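PDB 2PJQ: uncharacterized protein lp_2664 from Lactobacillus plantarum WCFS1, which is of unknown function but belongs to the HD-domain family, and so may be a metal-dependent phosphohydrolase. Local coordinates for residues B[51-54]-B[55-59]; B[79-82]-B[83-87]; B[96-99]-B[100-104]; B[174-177]-B[178-182]. All blocks are in the same frame, centred on the assembly; numbering follows the deposited sequence.

Interaction 1 of 4, residues B[51-54]-B[55-59]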
ATOM      1  N   ALA B  51      33.806  -6.530  -0.242  1.00  7.46           N
ATOM      2  CA  ALA B  51      33.200  -7.791  -0.608  1.00  8.82           C
ATOM      3  C   ALA B  51      33.376  -8.011  -2.089  1.00 10.20           C
ATOM      4  O   ALA B  51      33.540  -7.057  -2.845  1.00 11.73           O
ATOM      5  CB  ALA B  51      31.716  -7.779  -0.263  1.00  8.47           C
ATOM      6  N   ASN B  52      33.357  -9.271  -2.506  1.00 13.14           N
ATOM      7  CA  ASN B  52      33.473  -9.573  -3.914  1.00 13.15           C
ATOM      8  C   ASN B  52      32.260  -8.909  -4.570  1.00 13.40           C
ATOM      9  O   ASN B  52      31.118  -9.216  -4.237  1.00 13.96           O
ATOM     10  CB  ASN B  52      33.419 -11.072  -4.159  1.00 13.55           C
ATOM     11  CG  ASN B  52      33.333 -11.397  -5.631  1.00 17.00           C
ATOM     12  OD1 ASN B  52      34.282 -11.165  -6.383  1.00 18.94           O
ATOM     13  ND2 ASN B  52      32.190 -11.905  -6.062  1.00 17.87           N
ATOM     14  N   LEU B  53      32.514  -8.001  -5.502  1.00 13.97           N
ATOM     15  CA  LEU B  53      31.445  -7.281  -6.173  1.00 15.53           C
ATOM     16  C   LEU B  53      30.502  -8.136  -7.001  1.00 16.56           C
ATOM     17  O   LEU B  53      29.330  -8.273  -6.655  1.00 17.42           O
ATOM     18  CB  LEU B  53      32.038  -6.197  -7.063  1.00 17.20           C
ATOM     19  CG  LEU B  53      31.124  -5.028  -7.390  1.00 16.15           C
ATOM     20  CD1 LEU B  53      30.782  -4.286  -6.100  1.00 14.87           C
ATOM     21  CD2 LEU B  53      31.817  -4.107  -8.378  1.00 17.66           C
ATOM     22  N   ASN B  54      31.014  -8.706  -8.093  1.00 17.83           N
ATOM     23  CA  ASN B  54      30.212  -9.539  -8.999  1.00 17.04           C
ATOM     24  C   ASN B  54      29.387 -10.679  -8.413  1.00 15.23           C
ATOM     25  O   ASN B  54      28.347 -11.015  -8.962  1.00 17.92           O
ATOM     26  CB  ASN B  54      31.095 -10.099 -10.109  1.00 17.39           C
ATOM     27  CG  ASN B  54      31.643  -9.017 -11.000  1.00 19.37           C
ATOM     28  OD1 ASN B  54      31.593  -7.831 -10.652  1.00 19.68           O
ATOM     29  ND2 ASN B  54      32.184  -9.410 -12.151  1.00 19.52           N
ATOM     30  N   LEU B  55      29.837 -11.298  -7.332  1.00  9.85           N
ATOM     31  CA  LEU B  55      29.054 -12.375  -6.747  1.00  7.42           C
ATOM     32  C   LEU B  55      27.877 -11.692  -6.072  1.00  9.20           C
ATOM     33  O   LEU B  55      26.729 -12.130  -6.202  1.00  8.97           O
ATOM     34  CB  LEU B  55      29.862 -13.125  -5.686  1.00  6.86           C
ATOM     35  CG  LEU B  55      29.429 -14.508  -5.177  1.00  5.13           C
ATOM     36  CD1 LEU B  55      30.070 -14.748  -3.818  1.00  1.16           C
ATOM     37  CD2 LEU B  55      27.928 -14.618  -5.057  1.00  4.62           C
ATOM     38  N   THR B  56      28.185 -10.615  -5.345  1.00  8.77           N
ATOM     39  CA  THR B  56      27.197  -9.841  -4.598  1.00  6.07           C
ATOM     40  C   THR B  56      26.024  -9.375  -5.450  1.00  6.33           C
ATOM     41  O   THR B  56      24.880  -9.739  -5.194  1.00  6.75           O
ATOM     42  CB  THR B  56      27.845  -8.586  -3.946  1.00  8.15           C
ATOM     43  OG1 THR B  56      28.861  -8.992  -3.027  1.00 11.35           O
ATOM     44  CG2 THR B  56      26.823  -7.782  -3.167  1.00  7.73           C
ATOM     45  N   LEU B  57      26.306  -8.567  -6.465  1.00  7.89           N
ATOM     46  CA  LEU B  57      25.238  -8.038  -7.298  1.00  7.08           C
ATOM     47  C   LEU B  57      24.479  -9.172  -7.936  1.00  6.48           C
ATOM     48  O   LEU B  57      23.249  -9.141  -7.989  1.00  5.77           O
ATOM     49  CB  LEU B  57      25.789  -7.109  -8.378  1.00  6.44           C
ATOM     50  CG  LEU B  57      26.706  -6.019  -7.845  1.00  7.40           C
ATOM     51  CD1 LEU B  57      27.080  -5.083  -8.970  1.00  9.34           C
ATOM     52  CD2 LEU B  57      26.006  -5.273  -6.717  1.00  9.46           C
ATOM     53  N   ALA B  58      25.219 -10.167  -8.418  1.00  6.51           N
ATOM     54  CA  ALA B  58      24.621 -11.327  -9.059  1.00  4.71           C
ATOM     55  C   ALA B  58      23.549 -11.863  -8.124  1.00  5.58           C
ATOM     56  O   ALA B  58      22.370 -11.930  -8.495  1.00  8.11           O
ATOM     57  CB  ALA B  58      25.671 -12.374  -9.319  1.00  1.00           C
ATOM     58  N   ALA B  59      23.945 -12.204  -6.897  1.00  2.72           N
ATOM     59  CA  ALA B  59      22.996 -12.724  -5.926  1.00  2.16           C
ATOM     60  C   ALA B  59      21.964 -11.669  -5.603  1.00  3.81           C
ATOM     61  O   ALA B  59      20.835 -11.994  -5.257  1.00  7.90           O
ATOM     62  CB  ALA B  59      23.711 -13.173  -4.649  1.00  1.00           C
TER
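T56 reaches back to N52, the residue at the N-cap position of helix 53-62, and grips its main-chain oxygen twice. The hydroxyl OG1 gives the stronger bond, 2.6 Å to N52 O, and lies 22° out of that carbonyl's plane. The amide N of T56 adds a weak one, 3.4 Å to the same N52 O. Chi1 of T56, -61°, makes this possible: it puts OG1 beside the residue's own backbone N, where both donors face one acceptor, and sends CG2 anti to that N. The CB of A51 sits 4.2 Å from T56 OG1. A valine in place of this threonine is likely to leave N52 O with little more than the weak amide bond, and the first turn less firmly tied. Beyond the cap the regular pattern takes over, with L57 N donating to L53 O at 3.0 Å.

The side chains then fan out by face. L57, with CG beside its backbone N (chi1 -52°), brings CD1 to 4.3 Å from L53 CG, and both leucines pack against helix 32-49, where each touches R43. N54 points to another side, where its ND2 is bonded to I7 O and to E9 OE1, while A58 packs on I15 of helix 9-22. L55 leans on I101, and T56 itself touches E120 and V123 of helix 119-130. This is the first turn of an alpha helix, N52 at the N-cap position and its carbonyl held by T56, here wedged among other helices in the all-helical HD-domain fold.

Interaction 2 of 4, residues B[79-82]-B[83-87]; sequences QDLI and VQLNA
L81 and L85 stand one turn apart on helix 74-87, an i to i+4 leucine pair on the buried side of a helix at the periphery of the chain, in its HD-domain part. Their side chains slant across one another, L81 CG lying 3.6 Å from L85 CD1. Different first torsions bring them together: L81 carries CG anti to its backbone N (chi1 173°), whereas L85 carries CG beside its own N (chi1 -73°), which turns L85 CD1 back toward the preceding turn. Beyond the pair, L81 rests on Y18 of helix 9-22 and L85 on Q95 and I98 of helix 92-102.

I82 and N86 behave differently. They run side by side and point the same way, with I82 CG2 about 4.0 Å from N86 CG; N86 is exposed, I82 only partly so. V83, exposed too, turns CG2 back to the carbonyl oxygen of Q79. On the flank facing helix 9-22, D80 and Q84 both touch Y18, and D80 makes a long, weak ion pair with K22. Under the leucines the backbone is regular: L85 N donates to L81 O at 2.8 Å, with an N-H...O angle of 173°.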
ATOM      1  N   GLN B  79      14.480 -24.212 -11.268  1.00 24.16           N
ATOM      2  CA  GLN B  79      14.876 -24.935 -12.458  1.00 24.46           C
ATOM      3  C   GLN B  79      14.980 -24.045 -13.693  1.00 22.81           C
ATOM      4  O   GLN B  79      15.408 -24.496 -14.749  1.00 24.43           O
ATOM      5  CB  GLN B  79      13.936 -26.128 -12.679  1.00 31.77           C
ATOM      6  CG  GLN B  79      12.983 -26.024 -13.833  1.00 37.38           C
ATOM      7  CD  GLN B  79      11.877 -27.051 -13.717  1.00 41.45           C
ATOM      8  OE1 GLN B  79      12.130 -28.199 -13.335  1.00 45.54           O
ATOM      9  NE2 GLN B  79      10.646 -26.653 -14.044  1.00 39.97           N
ATOM     10  N   ASP B  80      14.605 -22.775 -13.571  1.00 21.01           N
ATOM     11  CA  ASP B  80      14.751 -21.854 -14.698  1.00 18.04           C
ATOM     12  C   ASP B  80      16.068 -21.103 -14.577  1.00 15.34           C
ATOM     13  O   ASP B  80      16.840 -21.040 -15.526  1.00 15.20           O
ATOM     14  CB  ASP B  80      13.597 -20.852 -14.774  1.00 24.92           C
ATOM     15  CG  ASP B  80      12.424 -21.368 -15.605  1.00 27.27           C
ATOM     16  OD1 ASP B  80      12.663 -22.115 -16.585  1.00 26.80           O
ATOM     17  OD2 ASP B  80      11.265 -21.014 -15.287  1.00 27.91           O
ATOM     18  N   LEU B  81      16.333 -20.546 -13.402  1.00 14.54           N
ATOM     19  CA  LEU B  81      17.567 -19.801 -13.180  1.00 13.91           C
ATOM     20  C   LEU B  81      18.820 -20.617 -13.528  1.00 13.69           C
ATOM     21  O   LEU B  81      19.820 -20.061 -13.993  1.00 12.13           O
ATOM     22  CB  LEU B  81      17.648 -19.316 -11.723  1.00 12.20           C
ATOM     23  CG  LEU B  81      18.978 -18.668 -11.300  1.00 10.96           C
ATOM     24  CD1 LEU B  81      19.228 -17.395 -12.109  1.00  9.23           C
ATOM     25  CD2 LEU B  81      18.954 -18.352  -9.822  1.00  9.73           C
ATOM     26  N   ILE B  82      18.784 -21.927 -13.302  1.00 12.68           N
ATOM     27  CA  ILE B  82      19.959 -22.735 -13.635  1.00 13.45           C
ATOM     28  C   ILE B  82      20.120 -22.755 -15.157  1.00  9.55           C
ATOM     29  O   ILE B  82      21.210 -22.533 -15.683  1.00  8.13           O
ATOM     30  CB  ILE B  82      19.853 -24.206 -13.104  1.00 21.70           C
ATOM     31  CG1 ILE B  82      19.995 -24.256 -11.577  1.00 22.93           C
ATOM     32  CG2 ILE B  82      20.985 -25.033 -13.660  1.00 24.31           C
ATOM     33  CD1 ILE B  82      18.871 -23.606 -10.829  1.00 25.39           C
ATOM     34  N   VAL B  83      19.027 -23.014 -15.860  1.00  9.01           N
ATOM     35  CA  VAL B  83      19.059 -23.035 -17.310  1.00  8.35           C
ATOM     36  C   VAL B  83      19.764 -21.766 -17.759  1.00  8.39           C
ATOM     37  O   VAL B  83      20.557 -21.792 -18.693  1.00  9.63           O
ATOM     38  CB  VAL B  83      17.610 -23.118 -17.901  1.00  7.35           C
ATOM     39  CG1 VAL B  83      17.618 -22.947 -19.412  1.00  1.35           C
ATOM     40  CG2 VAL B  83      17.003 -24.480 -17.557  1.00  6.22           C
ATOM     41  N   GLN B  84      19.511 -20.660 -17.068  1.00 10.02           N
ATOM     42  CA  GLN B  84      20.152 -19.392 -17.417  1.00  9.88           C
ATOM     43  C   GLN B  84      21.635 -19.356 -17.008  1.00 10.44           C
ATOM     44  O   GLN B  84      22.515 -19.046 -17.812  1.00 10.62           O
ATOM     45  CB  GLN B  84      19.418 -18.217 -16.763  1.00  4.60           C
ATOM     46  CG  GLN B  84      20.067 -16.861 -17.052  1.00  4.04           C
ATOM     47  CD  GLN B  84      20.293 -16.636 -18.548  1.00  5.32           C
ATOM     48  OE1 GLN B  84      19.488 -17.080 -19.368  1.00  5.32           O
ATOM     49  NE2 GLN B  84      21.382 -15.943 -18.904  1.00  1.27           N
ATOM     50  N   LEU B  85      21.909 -19.651 -15.749  1.00  8.48           N
ATOM     51  CA  LEU B  85      23.284 -19.648 -15.305  1.00  8.31           C
ATOM     52  C   LEU B  85      24.072 -20.636 -16.142  1.00  8.85           C
ATOM     53  O   LEU B  85      25.223 -20.364 -16.497  1.00  9.81           O
ATOM     54  CB  LEU B  85      23.364 -20.023 -13.837  1.00 10.38           C
ATOM     55  CG  LEU B  85      22.894 -18.944 -12.864  1.00 10.05           C
ATOM     56  CD1 LEU B  85      22.483 -19.627 -11.560  1.00  9.86           C
ATOM     57  CD2 LEU B  85      24.001 -17.899 -12.645  1.00  6.51           C
ATOM     58  N   ASN B  86      23.474 -21.783 -16.468  1.00  7.89           N
ATOM     59  CA  ASN B  86      24.198 -22.741 -17.303  1.00  7.66           C
ATOM     60  C   ASN B  86      24.445 -22.146 -18.680  1.00  6.01           C
ATOM     61  O   ASN B  86      25.567 -22.175 -19.170  1.00  3.95           O
ATOM     62  CB  ASN B  86      23.455 -24.066 -17.440  1.00  7.92           C
ATOM     63  CG  ASN B  86      23.892 -25.078 -16.407  1.00  9.46           C
ATOM     64  OD1 ASN B  86      25.082 -25.286 -16.199  1.00 11.16           O
ATOM     65  ND2 ASN B  86      22.933 -25.718 -15.757  1.00 10.32           N
ATOM     66  N   ALA B  87      23.408 -21.583 -19.291  1.00  5.71           N
ATOM     67  CA  ALA B  87      23.565 -20.976 -20.603  1.00  4.92           C
ATOM     68  C   ALA B  87      24.635 -19.880 -20.589  1.00  7.17           C
ATOM     69  O   ALA B  87      25.090 -19.466 -21.650  1.00  8.27           O
ATOM     70  CB  ALA B  87      22.259 -20.408 -21.060  1.00  3.89           C
TER

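Interaction 3 of 4, residues B[96-99]-B[100-104]; sequences TAIF and AIIDH
F99, in helix 92-102, and D103, four residues further on, lie side by side and point the same way. Starting from F99 CB, the first atom already meets the carboxylate, at 3.4 Å from D103 OD2. The next, F99 CG, is 3.6 Å from D103 OD2, and CD1 comes nearest to it. D103 OD2 therefore sits at the ring's edge and in its plane, the carboxylate turned only 19° from the ring, where the slightly positive C-H edge would probably suit a carboxylate oxygen. Further out F99 CE1 is 4.0 Å from D103 OD2. The tip leaves the carboxylate altogether: F99 CZ packs against I82 CD1 and L81 CD2. Both CG atoms stand beside their own backbone N, with chi1 of -75° in F99, which sends the two groups out together. D103 N bonds back to F99 O at 3.0 Å.

On another side I98 CG2 meets I102 CD1 at 3.5 Å, while the bonds from I101 N and I102 N to I98 O are weak. The F99 ring also meets that of H78, so this face is covered by helix 74-87; I98, I101 and I102 face helix 53-62, and I102 touches H63.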
ATOM      1  N   THR B  96      26.995 -22.511  -6.956  1.00  5.08           N
ATOM      2  CA  THR B  96      26.769 -22.904  -5.575  1.00  3.07           C
ATOM      3  C   THR B  96      26.738 -21.651  -4.691  1.00  2.35           C
ATOM      4  O   THR B  96      25.813 -21.470  -3.897  1.00  1.60           O
ATOM      5  CB  THR B  96      27.875 -23.914  -5.084  1.00  1.00           C
ATOM      6  OG1 THR B  96      27.553 -25.230  -5.531  1.00  1.00           O
ATOM      7  CG2 THR B  96      27.948 -23.973  -3.594  1.00  1.00           C
ATOM      8  N   ALA B  97      27.729 -20.779  -4.850  1.00  1.00           N
ATOM      9  CA  ALA B  97      27.810 -19.570  -4.036  1.00  1.00           C
ATOM     10  C   ALA B  97      26.626 -18.611  -4.189  1.00  1.60           C
ATOM     11  O   ALA B  97      26.379 -17.779  -3.309  1.00  1.00           O
ATOM     12  CB  ALA B  97      29.124 -18.827  -4.312  1.00  1.00           C
ATOM     13  N   ILE B  98      25.902 -18.734  -5.299  1.00  1.00           N
ATOM     14  CA  ILE B  98      24.749 -17.894  -5.579  1.00  1.00           C
ATOM     15  C   ILE B  98      23.519 -18.373  -4.815  1.00  1.00           C
ATOM     16  O   ILE B  98      22.754 -17.574  -4.290  1.00  1.00           O
ATOM     17  CB  ILE B  98      24.458 -17.890  -7.087  1.00  7.05           C
ATOM     18  CG1 ILE B  98      25.655 -17.281  -7.816  1.00  9.46           C
ATOM     19  CG2 ILE B  98      23.164 -17.124  -7.393  1.00  5.67           C
ATOM     20  CD1 ILE B  98      25.544 -17.250  -9.326  1.00 10.56           C
ATOM     21  N   PHE B  99      23.311 -19.681  -4.754  1.00  1.58           N
ATOM     22  CA  PHE B  99      22.157 -20.182  -4.026  1.00  2.12           C
ATOM     23  C   PHE B  99      22.436 -20.119  -2.552  1.00  1.67           C
ATOM     24  O   PHE B  99      21.519 -19.935  -1.744  1.00  1.00           O
ATOM     25  CB  PHE B  99      21.826 -21.593  -4.448  1.00  2.54           C
ATOM     26  CG  PHE B  99      21.172 -21.669  -5.800  1.00  6.90           C
ATOM     27  CD1 PHE B  99      19.815 -21.421  -5.941  1.00  7.24           C
ATOM     28  CD2 PHE B  99      21.918 -21.976  -6.937  1.00  7.81           C
ATOM     29  CE1 PHE B  99      19.209 -21.478  -7.189  1.00  8.92           C
ATOM     30  CE2 PHE B  99      21.321 -22.035  -8.185  1.00  8.39           C
ATOM     31  CZ  PHE B  99      19.959 -21.786  -8.311  1.00  7.98           C
ATOM     32  N   ALA B 100      23.719 -20.231  -2.220  1.00  1.00           N
ATOM     33  CA  ALA B 100      24.180 -20.168  -0.849  1.00  1.00           C
ATOM     34  C   ALA B 100      23.605 -18.914  -0.224  1.00  1.03           C
ATOM     35  O   ALA B 100      23.173 -18.918   0.921  1.00  1.32           O
ATOM     36  CB  ALA B 100      25.678 -20.103  -0.822  1.00  2.27           C
ATOM     37  N   ILE B 101      23.599 -17.836  -0.997  1.00  6.03           N
ATOM     38  CA  ILE B 101      23.073 -16.568  -0.524  1.00  9.27           C
ATOM     39  C   ILE B 101      21.544 -16.566  -0.587  1.00 12.42           C
ATOM     40  O   ILE B 101      20.856 -16.886   0.371  1.00 10.90           O
ATOM     41  CB  ILE B 101      23.614 -15.401  -1.380  1.00  7.34           C
ATOM     42  CG1 ILE B 101      25.119 -15.253  -1.158  1.00  5.89           C
ATOM     43  CG2 ILE B 101      22.881 -14.104  -1.024  1.00  7.31           C
ATOM     44  CD1 ILE B 101      25.786 -14.262  -2.078  1.00  5.92           C
ATOM     45  N   ILE B 102      21.031 -16.193  -1.742  1.00 19.06           N
ATOM     46  CA  ILE B 102      19.609 -16.134  -1.983  1.00 23.76           C
ATOM     47  C   ILE B 102      18.779 -17.031  -1.083  1.00 26.04           C
ATOM     48  O   ILE B 102      17.946 -16.550  -0.318  1.00 28.73           O
ATOM     49  CB  ILE B 102      19.330 -16.504  -3.420  1.00 24.12           C
ATOM     50  CG1 ILE B 102      20.219 -15.664  -4.329  1.00 23.57           C
ATOM     51  CG2 ILE B 102      17.880 -16.284  -3.738  1.00 26.53           C
ATOM     52  CD1 ILE B 102      20.197 -16.154  -5.733  1.00 28.14           C
ATOM     53  N   ASP B 103      19.024 -18.333  -1.156  1.00 28.91           N
ATOM     54  CA  ASP B 103      18.254 -19.299  -0.379  1.00 31.07           C
ATOM     55  C   ASP B 103      18.428 -19.347   1.142  1.00 32.25           C
ATOM     56  O   ASP B 103      17.663 -20.042   1.814  1.00 32.01           O
ATOM     57  CB  ASP B 103      18.469 -20.704  -0.959  1.00 32.25           C
ATOM     58  CG  ASP B 103      17.986 -20.816  -2.405  1.00 34.11           C
ATOM     59  OD1 ASP B 103      16.897 -20.291  -2.715  1.00 35.11           O
ATOM     60  OD2 ASP B 103      18.682 -21.434  -3.236  1.00 36.79           O
ATOM     61  N   HIS B 104      19.397 -18.611   1.687  1.00 30.13           N
ATOM     62  CA  HIS B 104      19.653 -18.621   3.131  1.00 30.53           C
ATOM     63  C   HIS B 104      19.927 -17.236   3.694  1.00 33.62           C
ATOM     64  O   HIS B 104      20.828 -17.056   4.505  1.00 34.28           O
ATOM     65  CB  HIS B 104      20.861 -19.499   3.430  1.00 30.54           C
ATOM     66  CG  HIS B 104      20.819 -20.829   2.752  1.00 29.00           C
ATOM     67  ND1 HIS B 104      19.910 -21.809   3.088  1.00 28.53           N
ATOM     68  CD2 HIS B 104      21.557 -21.332   1.735  1.00 28.93           C
ATOM     69  CE1 HIS B 104      20.087 -22.858   2.305  1.00 28.41           C
ATOM     70  NE2 HIS B 104      21.080 -22.594   1.476  1.00 29.43           N
TER

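Interaction 4 of 4, residues B[174-177]-B[178-182]; sequences TAIN and HFYEK
N177 and E181, both buried, meet one turn apart at the start of helix 175-183. E181 N donates to N177 O at 2.6 Å, nearly in line with the C=O, and the acid's side chain folds back over the same carbonyl, with E181 CD 3.4 Å from N177 O. CG of E181 stands beside its backbone N (chi1 -67°) and the chain then runs extended, bringing its carboxylate over N177 CB, the amide and carboxylate planes 31° apart. E181 OE1 forms a salt bridge with R160. Were E181 an alanine, R160 would probably lose its anionic mate and the N177 carbonyl its cover.

F179 is equally enclosed: I176 O lies in plane at the ring's edge, 3.4 Å from F179 CD1, while I138, L142, M206 and V210 pack around the side chain.

The looser side belongs to H178, Y180 and K182, all partly exposed. Within these two segments Y180 CE2 only brushes I176 CG2 at 4.1 Å, though its ring meets F184 edge-to-face; H178 swings its ring away toward Y168, and K182 reaches out from the helix to touch Y168.

Two amides bond three residues back, H178 N to A175 O at 3.1 Å and F179 N to I176 O at 2.9 Å, both donors above the carbonyl plane. Ahead of them T174 is the N-cap, its OG1 accepting from N177 N, though the place of OG1 is less certain: a threonine-capped helix start, leading into a wider pi-type turn at 179-182.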
ATOM      1  N   THR B 174      -1.716  -9.499   9.340  1.00 32.36           N
ATOM      2  CA  THR B 174      -2.246  -8.216   8.907  1.00 29.09           C
ATOM      3  C   THR B 174      -1.064  -7.347   8.472  1.00 27.43           C
ATOM      4  O   THR B 174       0.078  -7.581   8.874  1.00 26.43           O
ATOM      5  CB  THR B 174      -3.016  -7.514  10.032  1.00 28.76           C
ATOM      6  OG1 THR B 174      -2.098  -7.052  11.028  1.00 26.93           O
ATOM      7  CG2 THR B 174      -3.996  -8.474  10.671  1.00 27.41           C
ATOM      8  N   ALA B 175      -1.338  -6.350   7.642  1.00 24.57           N
ATOM      9  CA  ALA B 175      -0.293  -5.476   7.147  1.00 21.16           C
ATOM     10  C   ALA B 175       0.458  -4.803   8.279  1.00 21.20           C
ATOM     11  O   ALA B 175       1.685  -4.765   8.284  1.00 21.41           O
ATOM     12  CB  ALA B 175      -0.892  -4.440   6.242  1.00 23.39           C
ATOM     13  N   ILE B 176      -0.275  -4.254   9.237  1.00 22.64           N
ATOM     14  CA  ILE B 176       0.367  -3.589  10.356  1.00 22.18           C
ATOM     15  C   ILE B 176       1.240  -4.575  11.123  1.00 21.94           C
ATOM     16  O   ILE B 176       2.392  -4.274  11.428  1.00 23.72           O
ATOM     17  CB  ILE B 176      -0.671  -2.973  11.329  1.00 24.47           C
ATOM     18  CG1 ILE B 176      -1.447  -1.847  10.638  1.00 23.94           C
ATOM     19  CG2 ILE B 176       0.037  -2.422  12.565  1.00 26.14           C
ATOM     20  CD1 ILE B 176      -0.633  -0.584  10.381  1.00 23.84           C
ATOM     21  N   ASN B 177       0.706  -5.755  11.425  1.00 19.71           N
ATOM     22  CA  ASN B 177       1.464  -6.752  12.173  1.00 19.60           C
ATOM     23  C   ASN B 177       2.840  -7.054  11.567  1.00 20.75           C
ATOM     24  O   ASN B 177       3.759  -7.508  12.261  1.00 21.70           O
ATOM     25  CB  ASN B 177       0.668  -8.057  12.294  1.00 20.79           C
ATOM     26  CG  ASN B 177      -0.547  -7.939  13.212  1.00 22.04           C
ATOM     27  OD1 ASN B 177      -0.635  -7.047  14.065  1.00 22.39           O
ATOM     28  ND2 ASN B 177      -1.484  -8.861  13.050  1.00 22.95           N
ATOM     29  N   HIS B 178       2.985  -6.793  10.271  1.00 19.30           N
ATOM     30  CA  HIS B 178       4.245  -7.047   9.595  1.00 17.07           C
ATOM     31  C   HIS B 178       5.362  -6.157  10.120  1.00 14.95           C
ATOM     32  O   HIS B 178       6.510  -6.583  10.191  1.00 13.84           O
ATOM     33  CB  HIS B 178       4.089  -6.868   8.082  1.00 21.65           C
ATOM     34  CG  HIS B 178       5.152  -7.564   7.295  1.00 24.52           C
ATOM     35  ND1 HIS B 178       5.593  -8.834   7.613  1.00 24.24           N
ATOM     36  CD2 HIS B 178       5.881  -7.169   6.226  1.00 25.95           C
ATOM     37  CE1 HIS B 178       6.550  -9.186   6.775  1.00 25.39           C
ATOM     38  NE2 HIS B 178       6.745  -8.195   5.925  1.00 26.29           N
ATOM     39  N   PHE B 179       5.036  -4.919  10.483  1.00 15.96           N
ATOM     40  CA  PHE B 179       6.056  -4.026  11.021  1.00 15.08           C
ATOM     41  C   PHE B 179       6.500  -4.621  12.346  1.00 16.04           C
ATOM     42  O   PHE B 179       7.683  -4.836  12.570  1.00 16.31           O
ATOM     43  CB  PHE B 179       5.515  -2.606  11.231  1.00  7.46           C
ATOM     44  CG  PHE B 179       5.189  -1.890   9.959  1.00  4.23           C
ATOM     45  CD1 PHE B 179       4.032  -2.184   9.258  1.00  5.67           C
ATOM     46  CD2 PHE B 179       6.063  -0.967   9.426  1.00  3.63           C
ATOM     47  CE1 PHE B 179       3.750  -1.563   8.038  1.00  3.19           C
ATOM     48  CE2 PHE B 179       5.789  -0.344   8.204  1.00  2.82           C
ATOM     49  CZ  PHE B 179       4.631  -0.647   7.515  1.00  1.00           C
ATOM     50  N   TYR B 180       5.537  -4.914  13.210  1.00 17.48           N
ATOM     51  CA  TYR B 180       5.840  -5.494  14.509  1.00 17.89           C
ATOM     52  C   TYR B 180       6.564  -6.816  14.363  1.00 18.13           C
ATOM     53  O   TYR B 180       7.600  -7.031  14.989  1.00 17.83           O
ATOM     54  CB  TYR B 180       4.554  -5.709  15.315  1.00 19.69           C
ATOM     55  CG  TYR B 180       3.980  -4.441  15.906  1.00 20.39           C
ATOM     56  CD1 TYR B 180       4.727  -3.669  16.794  1.00 18.91           C
ATOM     57  CD2 TYR B 180       2.704  -3.986  15.543  1.00 20.60           C
ATOM     58  CE1 TYR B 180       4.228  -2.470  17.301  1.00 20.16           C
ATOM     59  CE2 TYR B 180       2.195  -2.787  16.047  1.00 19.66           C
ATOM     60  CZ  TYR B 180       2.966  -2.034  16.919  1.00 19.57           C
ATOM     61  OH  TYR B 180       2.510  -0.817  17.364  1.00 21.97           O
ATOM     62  N   GLU B 181       6.010  -7.689  13.527  1.00 17.02           N
ATOM     63  CA  GLU B 181       6.556  -9.025  13.285  1.00 18.83           C
ATOM     64  C   GLU B 181       7.887  -9.101  12.543  1.00 19.23           C
ATOM     65  O   GLU B 181       8.652 -10.055  12.727  1.00 18.59           O
ATOM     66  CB  GLU B 181       5.533  -9.863  12.513  1.00 24.58           C
ATOM     67  CG  GLU B 181       4.291 -10.185  13.302  1.00 30.38           C
ATOM     68  CD  GLU B 181       3.241 -10.893  12.480  1.00 33.38           C
ATOM     69  OE1 GLU B 181       3.598 -11.762  11.654  1.00 37.38           O
ATOM     70  OE2 GLU B 181       2.047 -10.594  12.676  1.00 36.27           O
ATOM     71  N   LYS B 182       8.157  -8.107  11.694  1.00 21.88           N
ATOM     72  CA  LYS B 182       9.372  -8.115  10.896  1.00 19.21           C
ATOM     73  C   LYS B 182      10.076  -6.776  10.752  1.00 18.69           C
ATOM     74  O   LYS B 182      11.021  -6.496  11.477  1.00 19.54           O
ATOM     75  CB  LYS B 182       9.067  -8.701   9.508  1.00 14.30           C
ATOM     76  CG  LYS B 182      10.278  -8.783   8.574  1.00 14.62           C
ATOM     77  CD  LYS B 182      10.119  -9.838   7.489  1.00 10.40           C
ATOM     78  CE  LYS B 182      11.238  -9.751   6.469  1.00 10.43           C
ATOM     79  NZ  LYS B 182      10.901  -8.820   5.339  1.00 13.46           N
TER

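All four are one-turn contacts along single helices, but they occupy different depths. Interactions 1, 2 and 3 lie within one HD-domain range, and interaction 3 touches both others: interaction 1 through I101 against L55 and A59, interaction 2 through F99 and I98. Interactions 1 and 2 stay apart, their nearest atoms about 7 Å from each other. Interaction 2 has the most exposed residues; interaction 4 is the most buried and lies on the opposite side of the chain's centre from the other three. Interactions 1 and 4 start at N-cap positions, but only T174 accepts a side-chain capping bond; at N52 the carbonyl is held. Interaction 2 is chiefly leucine packing, and interaction 3 sets an acid at an aromatic edge.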